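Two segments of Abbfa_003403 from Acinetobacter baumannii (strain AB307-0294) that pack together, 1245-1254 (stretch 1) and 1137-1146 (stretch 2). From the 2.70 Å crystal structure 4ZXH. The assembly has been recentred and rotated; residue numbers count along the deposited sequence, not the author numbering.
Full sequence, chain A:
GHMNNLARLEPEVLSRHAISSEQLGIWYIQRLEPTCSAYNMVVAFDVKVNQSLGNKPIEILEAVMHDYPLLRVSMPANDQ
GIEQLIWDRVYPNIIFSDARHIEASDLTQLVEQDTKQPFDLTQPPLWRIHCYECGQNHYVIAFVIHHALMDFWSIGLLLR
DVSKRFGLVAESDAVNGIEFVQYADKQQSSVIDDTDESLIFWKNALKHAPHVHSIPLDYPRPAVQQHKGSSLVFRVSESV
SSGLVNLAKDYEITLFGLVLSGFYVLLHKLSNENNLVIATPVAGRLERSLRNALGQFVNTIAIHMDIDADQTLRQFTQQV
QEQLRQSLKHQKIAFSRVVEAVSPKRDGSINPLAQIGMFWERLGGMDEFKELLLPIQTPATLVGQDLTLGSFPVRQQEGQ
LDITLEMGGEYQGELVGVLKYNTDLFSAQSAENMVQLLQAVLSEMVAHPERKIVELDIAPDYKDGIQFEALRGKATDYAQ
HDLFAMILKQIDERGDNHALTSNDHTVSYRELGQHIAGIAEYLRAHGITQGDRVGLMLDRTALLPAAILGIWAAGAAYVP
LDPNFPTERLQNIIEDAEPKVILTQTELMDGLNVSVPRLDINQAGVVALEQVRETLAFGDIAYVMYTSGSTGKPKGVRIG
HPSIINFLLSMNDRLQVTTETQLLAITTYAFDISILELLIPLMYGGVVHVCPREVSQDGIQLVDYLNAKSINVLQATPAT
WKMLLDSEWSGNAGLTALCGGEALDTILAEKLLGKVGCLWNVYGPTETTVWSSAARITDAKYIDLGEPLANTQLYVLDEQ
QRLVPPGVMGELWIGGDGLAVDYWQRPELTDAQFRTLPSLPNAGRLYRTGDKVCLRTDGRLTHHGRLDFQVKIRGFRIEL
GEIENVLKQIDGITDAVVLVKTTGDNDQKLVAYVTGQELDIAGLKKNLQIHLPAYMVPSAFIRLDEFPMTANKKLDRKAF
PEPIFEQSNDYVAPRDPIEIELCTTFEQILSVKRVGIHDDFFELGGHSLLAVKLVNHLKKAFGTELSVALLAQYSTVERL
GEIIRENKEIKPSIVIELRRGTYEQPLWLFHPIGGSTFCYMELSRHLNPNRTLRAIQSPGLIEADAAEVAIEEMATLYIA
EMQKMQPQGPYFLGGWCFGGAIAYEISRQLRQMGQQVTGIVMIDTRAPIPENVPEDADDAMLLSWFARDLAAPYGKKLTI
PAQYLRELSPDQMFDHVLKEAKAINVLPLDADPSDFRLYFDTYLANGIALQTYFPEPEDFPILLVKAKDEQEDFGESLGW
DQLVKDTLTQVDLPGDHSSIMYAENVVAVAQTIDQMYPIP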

# COMPACT_ATOMS: atom_id res chain seq x y z
N ALA A 1245 -23.82 -10.78 -40.20
CA ALA A 1245 -23.61 -9.95 -41.38
C ALA A 1245 -22.64 -10.62 -42.33
O ALA A 1245 -22.85 -10.65 -43.55
CB ALA A 1245 -23.09 -8.60 -40.97
N ASN A 1246 -21.57 -11.16 -41.77
CA ASN A 1246 -20.60 -11.88 -42.58
C ASN A 1246 -21.22 -13.14 -43.15
O ASN A 1246 -20.90 -13.54 -44.28
CB ASN A 1246 -19.35 -12.19 -41.77
CG ASN A 1246 -18.46 -10.97 -41.57
OD1 ASN A 1246 -18.49 -10.02 -42.36
ND2 ASN A 1246 -17.66 -10.99 -40.50
N GLY A 1247 -22.14 -13.75 -42.40
CA GLY A 1247 -22.85 -14.92 -42.90
C GLY A 1247 -23.63 -14.62 -44.17
O GLY A 1247 -23.47 -15.30 -45.18
N ILE A 1248 -24.48 -13.60 -44.10
CA ILE A 1248 -25.24 -13.13 -45.24
C ILE A 1248 -24.32 -12.72 -46.39
O ILE A 1248 -24.65 -12.91 -47.56
CB ILE A 1248 -26.12 -11.94 -44.82
CG1 ILE A 1248 -27.07 -12.35 -43.71
CG2 ILE A 1248 -26.89 -11.42 -45.97
CD1 ILE A 1248 -27.85 -11.18 -43.11
N ALA A 1249 -23.15 -12.16 -46.06
CA ALA A 1249 -22.21 -11.77 -47.09
C ALA A 1249 -21.72 -13.00 -47.83
O ALA A 1249 -21.72 -13.05 -49.06
CB ALA A 1249 -21.06 -10.99 -46.51
N LEU A 1250 -21.31 -14.01 -47.05
CA LEU A 1250 -20.90 -15.29 -47.62
C LEU A 1250 -22.00 -15.87 -48.50
O LEU A 1250 -21.75 -16.30 -49.63
CB LEU A 1250 -20.55 -16.29 -46.52
CG LEU A 1250 -20.04 -17.64 -47.02
CD1 LEU A 1250 -18.89 -17.38 -47.98
CD2 LEU A 1250 -19.57 -18.51 -45.87
N GLN A 1251 -23.22 -15.85 -47.96
CA GLN A 1251 -24.40 -16.42 -48.56
C GLN A 1251 -24.73 -15.81 -49.91
O GLN A 1251 -25.41 -16.42 -50.72
CB GLN A 1251 -25.57 -16.24 -47.61
CG GLN A 1251 -26.69 -17.23 -47.76
CD GLN A 1251 -27.53 -17.32 -46.49
OE1 GLN A 1251 -27.08 -16.89 -45.41
NE2 GLN A 1251 -28.75 -17.85 -46.61
N THR A 1252 -24.23 -14.60 -50.17
CA THR A 1252 -24.56 -13.89 -51.41
C THR A 1252 -23.35 -13.52 -52.30
O THR A 1252 -23.43 -12.60 -53.12
CB THR A 1252 -25.35 -12.60 -51.10
OG1 THR A 1252 -24.57 -11.75 -50.26
CG2 THR A 1252 -26.67 -12.93 -50.39
N TYR A 1253 -22.24 -14.24 -52.14
CA TYR A 1253 -21.01 -13.96 -52.89
C TYR A 1253 -20.63 -15.11 -53.83
O TYR A 1253 -20.18 -16.16 -53.37
CB TYR A 1253 -19.86 -13.67 -51.93
CG TYR A 1253 -18.58 -13.29 -52.64
CD1 TYR A 1253 -18.57 -12.24 -53.54
CD2 TYR A 1253 -17.39 -13.96 -52.40
CE1 TYR A 1253 -17.42 -11.87 -54.21
CE2 TYR A 1253 -16.22 -13.60 -53.08
CZ TYR A 1253 -16.25 -12.54 -53.98
OH TYR A 1253 -15.13 -12.14 -54.67
N PHE A 1254 -20.80 -14.92 -55.14
CA PHE A 1254 -20.45 -15.98 -56.10
C PHE A 1254 -19.75 -15.44 -57.34
O PHE A 1254 -20.35 -15.29 -58.40
CB PHE A 1254 -21.71 -16.77 -56.47
CG PHE A 1254 -22.44 -17.26 -55.27
CD1 PHE A 1254 -21.93 -18.33 -54.53
CD2 PHE A 1254 -23.58 -16.61 -54.82
CE1 PHE A 1254 -22.56 -18.77 -53.39
CE2 PHE A 1254 -24.22 -17.04 -53.67
CZ PHE A 1254 -23.71 -18.12 -52.95
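Stretch 2 1137-1146: CFGGAIAYEI

The helix axes are widely spaced, 11.6 Å apart at closest approach, and two aromatic side chains, F1138 and the loop residue Y1253, supply much of the contact. Stretch 2 is helical over most of its length and runs on beyond it, with its N-to-C direction at 57° to that of the helix in stretch 1. The nearest CA atoms across the stretches are those of L1250 and F1138, 7.8 Å apart.

F1138 points toward stretch 1 with chi1 in the t well and sets its ring against one turn of the other helix, N1246 to L1250. There F1138 CE1 meets L1250 CB at 3.8 Å, while F1138 CZ lies 3.8 Å from N1246 O and 4.2 Å from A1249 CB, so apolar packing against L1250 and A1249 is joined by a polar backbone atom.

Y1253, in the loop that follows the stretch 1 helix, points toward stretch 2. Its extended side chain (chi1 -176°) passes A1141, with Y1253 CE2 4.1 Å from A1141 O, and ends in a hydrogen bond from Y1253 OH to E1145 OE1 at 2.7 Å. The same Y1253 OH sits at the edge of the Y1144 ring, 3.7 Å from Y1144 CD2. A1141, Y1144 and E1145 thus receive the tyrosine about one to two helical turns beyond F1138, and the pairing buries 348 Å² in all.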

# COMPACT_ATOMS: atom_id res chain seq x y z
N CYS A 1137 -9.86 -18.80 -43.42
CA CYS A 1137 -11.29 -19.03 -43.65
C CYS A 1137 -11.89 -17.92 -44.55
O CYS A 1137 -11.35 -17.60 -45.62
CB CYS A 1137 -12.03 -19.11 -42.31
SG CYS A 1137 -13.75 -19.71 -42.35
N PHE A 1138 -12.98 -17.31 -44.09
CA PHE A 1138 -13.69 -16.27 -44.84
C PHE A 1138 -12.80 -15.06 -45.18
O PHE A 1138 -13.00 -14.40 -46.21
CB PHE A 1138 -14.90 -15.85 -44.01
CG PHE A 1138 -15.77 -14.83 -44.65
CD1 PHE A 1138 -16.54 -15.14 -45.75
CD2 PHE A 1138 -15.86 -13.55 -44.12
CE1 PHE A 1138 -17.37 -14.19 -46.33
CE2 PHE A 1138 -16.69 -12.59 -44.68
CZ PHE A 1138 -17.44 -12.92 -45.79
N GLY A 1139 -11.80 -14.79 -44.35
CA GLY A 1139 -10.80 -13.78 -44.67
C GLY A 1139 -10.20 -13.96 -46.07
O GLY A 1139 -10.07 -13.00 -46.82
N GLY A 1140 -9.84 -15.20 -46.40
CA GLY A 1140 -9.42 -15.55 -47.75
C GLY A 1140 -10.39 -15.10 -48.83
O GLY A 1140 -9.94 -14.60 -49.88
N ALA A 1141 -11.69 -15.25 -48.59
CA ALA A 1141 -12.70 -14.83 -49.58
C ALA A 1141 -12.76 -13.31 -49.74
O ALA A 1141 -12.89 -12.81 -50.86
CB ALA A 1141 -14.05 -15.36 -49.21
N ILE A 1142 -12.67 -12.57 -48.64
CA ILE A 1142 -12.54 -11.12 -48.70
C ILE A 1142 -11.33 -10.71 -49.53
O ILE A 1142 -11.46 -9.89 -50.44
CB ILE A 1142 -12.41 -10.51 -47.30
CG1 ILE A 1142 -13.70 -10.75 -46.52
CG2 ILE A 1142 -12.08 -9.04 -47.38
CD1 ILE A 1142 -13.67 -10.22 -45.12
N ALA A 1143 -10.18 -11.33 -49.23
CA ALA A 1143 -8.94 -11.08 -49.98
C ALA A 1143 -9.11 -11.26 -51.48
O ALA A 1143 -8.56 -10.49 -52.27
CB ALA A 1143 -7.84 -11.99 -49.50
N TYR A 1144 -9.86 -12.29 -51.85
CA TYR A 1144 -10.12 -12.58 -53.25
C TYR A 1144 -10.86 -11.41 -53.88
O TYR A 1144 -10.45 -10.91 -54.93
CB TYR A 1144 -10.93 -13.87 -53.39
CG TYR A 1144 -11.05 -14.42 -54.80
CD1 TYR A 1144 -9.96 -14.98 -55.45
CD2 TYR A 1144 -12.28 -14.43 -55.45
CE1 TYR A 1144 -10.08 -15.51 -56.73
CE2 TYR A 1144 -12.41 -14.96 -56.72
CZ TYR A 1144 -11.31 -15.49 -57.36
OH TYR A 1144 -11.45 -16.02 -58.63
N GLU A 1145 -11.92 -10.95 -53.22
CA GLU A 1145 -12.73 -9.86 -53.77
C GLU A 1145 -11.96 -8.53 -53.76
O GLU A 1145 -12.12 -7.70 -54.65
CB GLU A 1145 -14.06 -9.71 -53.01
CG GLU A 1145 -14.88 -8.48 -53.41
CD GLU A 1145 -15.32 -8.50 -54.88
OE1 GLU A 1145 -15.36 -9.59 -55.50
OE2 GLU A 1145 -15.64 -7.41 -55.40
N ILE A 1146 -11.12 -8.33 -52.75
CA ILE A 1146 -10.28 -7.14 -52.73
C ILE A 1146 -9.30 -7.18 -53.89
O ILE A 1146 -9.09 -6.16 -54.55
CB ILE A 1146 -9.54 -7.00 -51.41
CG1 ILE A 1146 -10.51 -6.50 -50.35
CG2 ILE A 1146 -8.42 -6.01 -51.53
CD1 ILE A 1146 -9.88 -6.28 -49.02